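Local coordinates for uncharacterized protein (Legionella pneumophila subsp. pneumophila, PDB 5L1A), which is of unknown function; this chain is the helical N-terminal part of a longer DUF5638 protein with a predicted transmembrane helix, at residues T20-F25 against Q41-Y46; E67-L72 against V101-F106. All coordinates share one frame; numbering follows the deposited sequence.

Interaction 1 (T20-F25 against Q41-Y46); sequences TQLNQF and QIKYFY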
ATOM      1  N   THR A  20      -6.800  -3.332   6.962  1.00 15.66           N
ATOM      2  CA  THR A  20      -8.169  -3.823   7.072  1.00 16.56           C
ATOM      3  C   THR A  20      -8.953  -3.547   5.798  1.00 16.15           C
ATOM      4  O   THR A  20      -9.739  -4.390   5.350  1.00 16.72           O
ATOM      5  CB  THR A  20      -8.860  -3.173   8.272  1.00 17.40           C
ATOM      6  OG1 THR A  20      -8.104  -3.442   9.456  1.00 17.97           O
ATOM      7  CG2 THR A  20     -10.279  -3.704   8.441  1.00 18.71           C
ATOM      8  N   GLN A  21      -8.762  -2.364   5.209  1.00 16.71           N
ATOM      9  CA  GLN A  21      -9.457  -2.030   3.973  1.00 19.23           C
ATOM     10  C   GLN A  21      -9.065  -2.967   2.837  1.00 19.85           C
ATOM     11  O   GLN A  21      -9.907  -3.303   1.997  1.00 22.04           O
ATOM     12  CB  GLN A  21      -9.172  -0.580   3.589  1.00 20.11           C
ATOM     13  CG  GLN A  21      -9.945  -0.102   2.381  1.00 21.83           C
ATOM     14  CD  GLN A  21     -11.438  -0.141   2.604  1.00 22.41           C
ATOM     15  OE1 GLN A  21     -11.993   0.711   3.295  1.00 22.42           O
ATOM     16  NE2 GLN A  21     -12.097  -1.139   2.030  1.00 22.95           N
ATOM     17  N   LEU A  22      -7.805  -3.401   2.798  1.00 14.86           N
ATOM     18  CA  LEU A  22      -7.390  -4.359   1.781  1.00 16.60           C
ATOM     19  C   LEU A  22      -8.096  -5.694   1.970  1.00 19.07           C
ATOM     20  O   LEU A  22      -8.573  -6.289   0.997  1.00 23.30           O
ATOM     21  CB  LEU A  22      -5.873  -4.544   1.814  1.00 18.27           C
ATOM     22  CG  LEU A  22      -5.056  -3.791   0.764  1.00 19.47           C
ATOM     23  CD1 LEU A  22      -3.580  -4.139   0.879  1.00 19.46           C
ATOM     24  CD2 LEU A  22      -5.569  -4.070  -0.646  1.00 20.75           C
ATOM     25  N   ASN A  23      -8.175  -6.179   3.213  1.00 18.97           N
ATOM     26  CA  ASN A  23      -8.872  -7.436   3.470  1.00 20.12           C
ATOM     27  C   ASN A  23     -10.337  -7.347   3.062  1.00 21.10           C
ATOM     28  O   ASN A  23     -10.877  -8.279   2.456  1.00 23.90           O
ATOM     29  CB  ASN A  23      -8.758  -7.822   4.946  1.00 20.71           C
ATOM     30  CG  ASN A  23      -7.327  -8.070   5.379  1.00 20.46           C
ATOM     31  OD1 ASN A  23      -6.426  -8.194   4.550  1.00 20.01           O
ATOM     32  ND2 ASN A  23      -7.114  -8.150   6.686  1.00 21.39           N
ATOM     33  N   GLN A  24     -10.995  -6.230   3.380  1.00 17.32           N
ATOM     34  CA  GLN A  24     -12.417  -6.098   3.077  1.00 18.07           C
ATOM     35  C   GLN A  24     -12.669  -6.000   1.577  1.00 17.63           C
ATOM     36  O   GLN A  24     -13.742  -6.393   1.108  1.00 18.41           O
ATOM     37  CB  GLN A  24     -12.999  -4.885   3.803  1.00 18.44           C
ATOM     38  CG  GLN A  24     -13.016  -5.027   5.316  1.00 20.54           C
ATOM     39  CD  GLN A  24     -13.532  -3.785   6.013  1.00 27.28           C
ATOM     40  OE1 GLN A  24     -13.520  -2.691   5.447  1.00 30.99           O
ATOM     41  NE2 GLN A  24     -13.994  -3.947   7.249  1.00 29.42           N
ATOM     42  N   PHE A  25     -11.706  -5.474   0.816  1.00 16.62           N
ATOM     43  CA  PHE A  25     -11.806  -5.508  -0.641  1.00 16.45           C
ATOM     44  C   PHE A  25     -11.967  -6.937  -1.141  1.00 16.84           C
ATOM     45  O   PHE A  25     -12.872  -7.237  -1.929  1.00 17.38           O
ATOM     46  CB  PHE A  25     -10.569  -4.867  -1.275  1.00 15.62           C
ATOM     47  CG  PHE A  25     -10.563  -3.363  -1.237  1.00 15.45           C
ATOM     48  CD1 PHE A  25     -11.746  -2.646  -1.152  1.00 16.15           C
ATOM     49  CD2 PHE A  25      -9.365  -2.666  -1.298  1.00 14.83           C
ATOM     50  CE1 PHE A  25     -11.737  -1.261  -1.123  1.00 16.26           C
ATOM     51  CE2 PHE A  25      -9.347  -1.280  -1.268  1.00 14.85           C
ATOM     52  CZ  PHE A  25     -10.535  -0.577  -1.178  1.00 15.57           C
ATOM     53  N   GLN A  41       2.503  -9.644   0.218  1.00 12.07           N
ATOM     54  CA  GLN A  41       3.706  -8.917  -0.173  1.00 12.19           C
ATOM     55  C   GLN A  41       3.469  -7.412  -0.139  1.00 11.40           C
ATOM     56  O   GLN A  41       4.326  -6.649   0.324  1.00 11.45           O
ATOM     57  CB  GLN A  41       4.147  -9.375  -1.564  1.00 12.69           C
ATOM     58  CG  GLN A  41       5.456  -8.794  -2.070  1.00 13.14           C
ATOM     59  CD  GLN A  41       5.858  -9.375  -3.419  1.00 13.83           C
ATOM     60  OE1 GLN A  41       5.041  -9.471  -4.337  1.00 13.57           O
ATOM     61  NE2 GLN A  41       7.116  -9.775  -3.539  1.00 14.84           N
ATOM     62  N   ILE A  42       2.304  -6.971  -0.614  1.00 13.26           N
ATOM     63  CA  ILE A  42       1.973  -5.550  -0.597  1.00 12.19           C
ATOM     64  C   ILE A  42       1.913  -5.032   0.833  1.00 12.52           C
ATOM     65  O   ILE A  42       2.485  -3.983   1.155  1.00 12.66           O
ATOM     66  CB  ILE A  42       0.646  -5.301  -1.338  1.00 12.96           C
ATOM     67  CG1 ILE A  42       0.864  -5.333  -2.853  1.00 13.21           C
ATOM     68  CG2 ILE A  42       0.038  -3.981  -0.908  1.00 13.07           C
ATOM     69  CD1 ILE A  42       1.817  -4.261  -3.352  1.00 12.22           C
ATOM     70  N   LYS A  43       1.219  -5.755   1.713  1.00  9.96           N
ATOM     71  CA  LYS A  43       1.083  -5.281   3.085  1.00  9.81           C
ATOM     72  C   LYS A  43       2.414  -5.314   3.818  1.00 10.24           C
ATOM     73  O   LYS A  43       2.694  -4.428   4.633  1.00 10.10           O
ATOM     74  CB  LYS A  43       0.030  -6.105   3.825  1.00  9.96           C
ATOM     75  CG  LYS A  43      -1.328  -6.058   3.149  1.00  9.70           C
ATOM     76  CD  LYS A  43      -2.464  -6.228   4.134  1.00  9.80           C
ATOM     77  CE  LYS A  43      -2.498  -7.620   4.711  1.00 11.50           C
ATOM     78  NZ  LYS A  43      -3.639  -7.763   5.654  1.00 13.80           N
ATOM     79  N   TYR A  44       3.249  -6.311   3.534  1.00 10.90           N
ATOM     80  CA  TYR A  44       4.591  -6.330   4.097  1.00 11.51           C
ATOM     81  C   TYR A  44       5.415  -5.142   3.614  1.00 11.40           C
ATOM     82  O   TYR A  44       6.196  -4.578   4.389  1.00 11.65           O
ATOM     83  CB  TYR A  44       5.276  -7.649   3.745  1.00 12.41           C
ATOM     84  CG  TYR A  44       6.726  -7.734   4.152  1.00 13.28           C
ATOM     85  CD1 TYR A  44       7.086  -8.090   5.447  1.00 13.83           C
ATOM     86  CD2 TYR A  44       7.737  -7.470   3.239  1.00 13.71           C
ATOM     87  CE1 TYR A  44       8.415  -8.171   5.820  1.00 14.78           C
ATOM     88  CE2 TYR A  44       9.061  -7.548   3.600  1.00 14.69           C
ATOM     89  CZ  TYR A  44       9.397  -7.898   4.891  1.00 15.22           C
ATOM     90  OH  TYR A  44      10.723  -7.979   5.246  1.00 16.35           O
ATOM     91  N   PHE A  45       5.241  -4.735   2.354  1.00 11.15           N
ATOM     92  CA  PHE A  45       6.018  -3.623   1.807  1.00 11.24           C
ATOM     93  C   PHE A  45       5.743  -2.320   2.556  1.00 10.75           C
ATOM     94  O   PHE A  45       6.675  -1.596   2.919  1.00 11.24           O
ATOM     95  CB  PHE A  45       5.718  -3.459   0.315  1.00 11.14           C
ATOM     96  CG  PHE A  45       6.288  -2.205  -0.285  1.00 11.27           C
ATOM     97  CD1 PHE A  45       7.613  -2.147  -0.668  1.00 12.14           C
ATOM     98  CD2 PHE A  45       5.494  -1.083  -0.471  1.00 10.71           C
ATOM     99  CE1 PHE A  45       8.139  -0.994  -1.219  1.00 12.43           C
ATOM    100  CE2 PHE A  45       6.018   0.073  -1.022  1.00 11.00           C
ATOM    101  CZ  PHE A  45       7.340   0.115  -1.396  1.00 11.86           C
ATOM    102  N   TYR A  46       4.472  -1.999   2.787  1.00 10.07           N
ATOM    103  CA  TYR A  46       4.156  -0.715   3.402  1.00  9.72           C
ATOM    104  C   TYR A  46       4.378  -0.739   4.908  1.00  9.83           C
ATOM    105  O   TYR A  46       4.886   0.233   5.477  1.00  9.94           O
ATOM    106  CB  TYR A  46       2.719  -0.312   3.077  1.00  9.14           C
ATOM    107  CG  TYR A  46       2.530   0.083   1.637  1.00  9.11           C
ATOM    108  CD1 TYR A  46       2.980   1.310   1.171  1.00 11.33           C
ATOM    109  CD2 TYR A  46       1.908  -0.770   0.740  1.00  9.07           C
ATOM    110  CE1 TYR A  46       2.811   1.678  -0.153  1.00 11.33           C
ATOM    111  CE2 TYR A  46       1.730  -0.413  -0.584  1.00  9.15           C
ATOM    112  CZ  TYR A  46       2.183   0.812  -1.026  1.00  9.97           C
ATOM    113  OH  TYR A  46       2.013   1.169  -2.345  1.00 10.27           O
TER

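Interaction 2 (E67-L72 against V101-F106); sequences ENFISL and VIIANF. With I3C (5-amino-2,4,6-triiodobenzene-1,3-dicarboxylic acid), chain D.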
ATOM      1  N   GLU A  67      -2.089   4.997   1.841  1.00  8.62           N
ATOM      2  CA  GLU A  67      -3.479   5.418   1.686  1.00  9.26           C
ATOM      3  C   GLU A  67      -3.819   5.709   0.230  1.00 12.00           C
ATOM      4  O   GLU A  67      -4.901   5.341  -0.244  1.00 14.75           O
ATOM      5  CB  GLU A  67      -3.750   6.643   2.558  1.00  8.99           C
ATOM      6  CG  GLU A  67      -3.802   6.321   4.029  1.00 11.25           C
ATOM      7  CD  GLU A  67      -3.586   7.536   4.897  1.00 18.65           C
ATOM      8  OE1 GLU A  67      -3.116   8.569   4.379  1.00 22.82           O
ATOM      9  OE2 GLU A  67      -3.887   7.455   6.102  1.00 22.55           O
ATOM     10  N   ASN A  68      -2.916   6.377  -0.491  1.00 11.75           N
ATOM     11  CA  ASN A  68      -3.139   6.610  -1.915  1.00 12.78           C
ATOM     12  C   ASN A  68      -3.186   5.296  -2.682  1.00  9.50           C
ATOM     13  O   ASN A  68      -3.979   5.145  -3.619  1.00  9.75           O
ATOM     14  CB  ASN A  68      -2.048   7.520  -2.484  1.00 17.35           C
ATOM     15  CG  ASN A  68      -2.105   8.928  -1.922  1.00 23.16           C
ATOM     16  OD1 ASN A  68      -3.181   9.456  -1.644  1.00 24.84           O
ATOM     17  ND2 ASN A  68      -0.940   9.543  -1.753  1.00 26.20           N
ATOM     18  N   PHE A  69      -2.345   4.332  -2.298  1.00  9.18           N
ATOM     19  CA  PHE A  69      -2.392   3.019  -2.933  1.00  9.09           C
ATOM     20  C   PHE A  69      -3.744   2.351  -2.715  1.00  8.96           C
ATOM     21  O   PHE A  69      -4.293   1.733  -3.635  1.00  9.13           O
ATOM     22  CB  PHE A  69      -1.262   2.135  -2.399  1.00  8.94           C
ATOM     23  CG  PHE A  69      -1.395   0.682  -2.771  1.00  8.91           C
ATOM     24  CD1 PHE A  69      -0.974   0.226  -4.010  1.00  9.25           C
ATOM     25  CD2 PHE A  69      -1.932  -0.233  -1.874  1.00  8.69           C
ATOM     26  CE1 PHE A  69      -1.093  -1.115  -4.352  1.00  9.33           C
ATOM     27  CE2 PHE A  69      -2.054  -1.572  -2.211  1.00  8.81           C
ATOM     28  CZ  PHE A  69      -1.630  -2.012  -3.450  1.00  9.11           C
ATOM     29  N   ILE A  70      -4.296   2.464  -1.505  1.00 10.43           N
ATOM     30  CA  ILE A  70      -5.602   1.877  -1.217  1.00 12.02           C
ATOM     31  C   ILE A  70      -6.673   2.499  -2.105  1.00 12.99           C
ATOM     32  O   ILE A  70      -7.538   1.799  -2.644  1.00 13.42           O
ATOM     33  CB  ILE A  70      -5.940   2.035   0.277  1.00 12.99           C
ATOM     34  CG1 ILE A  70      -5.006   1.173   1.122  1.00 13.76           C
ATOM     35  CG2 ILE A  70      -7.389   1.673   0.546  1.00 12.10           C
ATOM     36  CD1 ILE A  70      -5.020  -0.276   0.728  1.00 11.82           C
ATOM     37  N   SER A  71      -6.628   3.825  -2.275  1.00 12.72           N
ATOM     38  CA  SER A  71      -7.590   4.493  -3.146  1.00 13.07           C
ATOM     39  C   SER A  71      -7.489   3.984  -4.577  1.00 10.99           C
ATOM     40  O   SER A  71      -8.509   3.798  -5.250  1.00 13.47           O
ATOM     41  CB  SER A  71      -7.378   6.005  -3.107  1.00 18.97           C
ATOM     42  OG  SER A  71      -7.715   6.528  -1.836  1.00 26.54           O
ATOM     43  N   LEU A  72      -6.267   3.748  -5.057  1.00 10.12           N
ATOM     44  CA  LEU A  72      -6.093   3.258  -6.421  1.00 10.43           C
ATOM     45  C   LEU A  72      -6.621   1.837  -6.574  1.00 10.31           C
ATOM     46  O   LEU A  72      -7.225   1.503  -7.599  1.00 10.75           O
ATOM     47  CB  LEU A  72      -4.619   3.334  -6.819  1.00 10.41           C
ATOM     48  CG  LEU A  72      -4.034   4.746  -6.884  1.00 10.77           C
ATOM     49  CD1 LEU A  72      -2.561   4.703  -7.249  1.00 10.91           C
ATOM     50  CD2 LEU A  72      -4.811   5.602  -7.874  1.00 11.52           C
ATOM     51  N   VAL A 101       7.391  -3.095  -9.605  1.00 19.52           N
ATOM     52  CA  VAL A 101       6.967  -4.375 -10.162  1.00 19.44           C
ATOM     53  C   VAL A 101       5.788  -4.941  -9.381  1.00 17.65           C
ATOM     54  O   VAL A 101       4.780  -5.354  -9.965  1.00 16.81           O
ATOM     55  CB  VAL A 101       8.149  -5.361 -10.190  1.00 22.01           C
ATOM     56  CG1 VAL A 101       7.676  -6.745 -10.590  1.00 22.41           C
ATOM     57  CG2 VAL A 101       9.227  -4.865 -11.139  1.00 24.18           C
ATOM     58  N   ILE A 102       5.891  -4.967  -8.050  1.00 17.72           N
ATOM     59  CA  ILE A 102       4.834  -5.580  -7.253  1.00 16.88           C
ATOM     60  C   ILE A 102       3.577  -4.720  -7.257  1.00 15.89           C
ATOM     61  O   ILE A 102       2.460  -5.249  -7.200  1.00 17.20           O
ATOM     62  CB  ILE A 102       5.328  -5.861  -5.820  1.00 19.36           C
ATOM     63  CG1 ILE A 102       5.686  -4.561  -5.098  1.00 20.61           C
ATOM     64  CG2 ILE A 102       6.530  -6.795  -5.843  1.00 22.11           C
ATOM     65  CD1 ILE A 102       6.197  -4.766  -3.691  1.00 23.16           C
ATOM     66  N   ILE A 103       3.721  -3.398  -7.337  1.00 16.68           N
ATOM     67  CA  ILE A 103       2.549  -2.529  -7.314  1.00 15.27           C
ATOM     68  C   ILE A 103       1.830  -2.554  -8.657  1.00 17.66           C
ATOM     69  O   ILE A 103       0.595  -2.574  -8.711  1.00 20.91           O
ATOM     70  CB  ILE A 103       2.952  -1.099  -6.911  1.00 14.17           C
ATOM     71  CG1 ILE A 103       3.364  -1.056  -5.438  1.00 15.01           C
ATOM     72  CG2 ILE A 103       1.813  -0.132  -7.165  1.00 12.76           C
ATOM     73  CD1 ILE A 103       3.947   0.275  -5.006  1.00 16.28           C
ATOM     74  N   ALA A 104       2.582  -2.556  -9.759  1.00 17.06           N
ATOM     75  CA  ALA A 104       1.953  -2.657 -11.071  1.00 16.79           C
ATOM     76  C   ALA A 104       1.281  -4.009 -11.257  1.00 17.57           C
ATOM     77  O   ALA A 104       0.175  -4.090 -11.804  1.00 20.32           O
ATOM     78  CB  ALA A 104       2.985  -2.419 -12.173  1.00 19.08           C
ATOM     79  N   ASN A 105       1.932  -5.085 -10.807  1.00 14.42           N
ATOM     80  CA  ASN A 105       1.325  -6.408 -10.905  1.00 15.17           C
ATOM     81  C   ASN A 105       0.048  -6.492 -10.077  1.00 14.00           C
ATOM     82  O   ASN A 105      -0.938  -7.100 -10.508  1.00 14.68           O
ATOM     83  CB  ASN A 105       2.324  -7.480 -10.466  1.00 16.57           C
ATOM     84  CG  ASN A 105       1.702  -8.865 -10.401  1.00 17.80           C
ATOM     85  OD1 ASN A 105       1.183  -9.278  -9.362  1.00 17.78           O
ATOM     86  ND2 ASN A 105       1.758  -9.594 -11.511  1.00 19.84           N
ATOM     87  N   PHE A 106       0.038  -5.879  -8.890  1.00 13.96           N
ATOM     88  CA  PHE A 106      -1.159  -5.950  -8.058  1.00 14.05           C
ATOM     89  C   PHE A 106      -2.322  -5.180  -8.676  1.00 14.54           C
ATOM     90  O   PHE A 106      -3.478  -5.597  -8.540  1.00 14.60           O
ATOM     91  CB  PHE A 106      -0.865  -5.438  -6.647  1.00 13.41           C
ATOM     92  CG  PHE A 106      -1.948  -5.758  -5.645  1.00 12.76           C
ATOM     93  CD1 PHE A 106      -2.021  -7.015  -5.059  1.00 13.79           C
ATOM     94  CD2 PHE A 106      -2.891  -4.804  -5.292  1.00 11.82           C
ATOM     95  CE1 PHE A 106      -3.013  -7.314  -4.141  1.00 16.22           C
ATOM     96  CE2 PHE A 106      -3.890  -5.093  -4.373  1.00 14.25           C
ATOM     97  CZ  PHE A 106      -3.951  -6.350  -3.796  1.00 16.29           C
TER
HETATM   98  I3  I3C D 203       6.462  -2.060 -13.437  1.00 37.82           I
HETATM   99  I2  I3C D 203      10.044  -6.221 -16.201  1.00 59.51           I
HETATM  100  I1  I3C D 203      11.710  -0.222 -15.999  1.00 57.60           I
HETATM  101  O8  I3C D 203       9.379   0.369 -13.322  1.00 38.05           O
HETATM  102  O9  I3C D 203       8.107   0.667 -15.081  1.00 38.48           O
HETATM  103  C10 I3C D 203      11.923  -3.488 -16.726  1.00 47.67           C
HETATM  104  N13 I3C D 203       7.566  -4.900 -14.583  1.00 47.65           N
HETATM  105  C1  I3C D 203       9.144  -1.451 -14.809  1.00 45.84           C
HETATM  106  C6  I3C D 203       8.192  -2.530 -14.484  1.00 43.90           C
HETATM  107  C5  I3C D 203       8.455  -3.926 -14.893  1.00 48.56           C
HETATM  108  C4  I3C D 203       9.695  -4.242 -15.638  1.00 54.29           C
HETATM  109  C3  I3C D 203      10.663  -3.165 -15.976  1.00 51.93           C
HETATM  110  C2  I3C D 203      10.382  -1.768 -15.552  1.00 53.08           C
HETATM  111  C7  I3C D 203       8.857  -0.046 -14.379  1.00 40.55           C
HETATM  112  O11 I3C D 203      12.104  -2.991 -17.856  1.00 46.69           O
HETATM  113  O12 I3C D 203      12.754  -4.256 -16.199  1.00 46.27           O

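Interaction 1 (T20-F25 against Q41-Y46)
Lys43 NZ donates a hydrogen bond of 3.0 Å to Asn23 OD1, which links two antiparallel helices of this all-helical DUF5638 domain. The segments 20-25 and 41-46 belong to helices 8-25 and 33-51, a helical hairpin. The axes of the two short segments come within 11.5 Å, with an angle of 169° between their directions, so long side chains have to span the gap. The donor meets the Asn23 carbonyl well off its axis, at a C=O...NZ angle of 114°, and lies somewhat out of the carbonyl plane. The Asn23 side chain lies roughly perpendicular to that of Lys43. The bend at chi3 (-68°) swings CE aside, and the last bond brings NZ to Asn23 OD1.

Beside this polar bridge the contact is apolar. The side chains of Leu22 and Lys43 lie alongside each other, pointing opposite ways, with Leu22 CD1 lying 3.7 Å from Lys43 CG. Lys43 does two jobs: CG and CD pack on Leu22 CD1, and NZ reaches the more exposed asparagine. Helix 56-77 lies against both partners, with Ile70 touching Leu22, Tyr66 touching Lys43 and Phe69 touching Ile42. The two segments bury only 157 Å² between them, both sides summed. The apolar part closes with the same leucine methyl, Leu22 CD1, 4.0 Å from Ile42 CG2.

Interaction 2 (E67-L72 against V101-F106)
Phe69 reaches across to Phe106 and sets its ring corner CZ 3.6 Å from Phe106 CD2. This is a buried helix-helix contact in the core of the all-helical domain, between helix 56-77 and helix 97-110. The three side chains that carry it, Phe69, Ile103 and Phe106, are all apolar. The backbones are well separated, with Phe69 CA 8.6 Å from Ile103 CA, and side chains make the contact.

The two rings meet obliquely, with their planes at 40° and their centroids 5.8 Å apart. Phe106 CD2 lies at the edge of the Phe69 ring, near its plane. Taken as whole side chains, the two phenylalanines are roughly perpendicular. In Phe69, CG stands opposite the backbone N (chi1 168°), which carries the ring out toward helix 97-110. Phe106 has a similar first torsion (-167°) and comes from the other helix to meet it.

Ile103 sits one helical turn before Phe106 and touches the same ring of Phe69 from an oblique direction. It does so with its CG2 branch, and Ile103 CG2 is 4.2 Å from Phe69 CE1. Tyr46 and Ile42 of helix 33-51 also pack on Phe69, so side chains of two other helices meet at its ring. Ile90 of helix 83-90 touches Ile103.

Helix 97-110 also presents residues to a bound triiodinated benzenedicarboxylic acid, a ligand seen in this crystal. Ala104 and Val101 both belong to that pocket, together with Phe87 and Asp100. Ala104 CB is 3.7 Å from the ligand iodine I3, and Val101 CG2 is 3.8 Å from its amino nitrogen N13.

In the fold
From the N terminus, helix 8-25 runs first and helix 33-51 turns back along it. Interaction 1 closes this early loop, which includes the unmodelled residues 28-30. Helix 56-77 follows, and interaction 2 joins it to helix 97-110, closing a longer loop that contains helix 83-90. The two loops lie in series along the chain and neither nests in nor crosses the other. In space the centres of interaction 1 and interaction 2 are about 10 Å apart, and the two touch. Helix 33-51 belongs to interaction 1 and also packs on both helices of interaction 2, while helix 8-25 reaches helix 56-77 through Leu22 on Ile70.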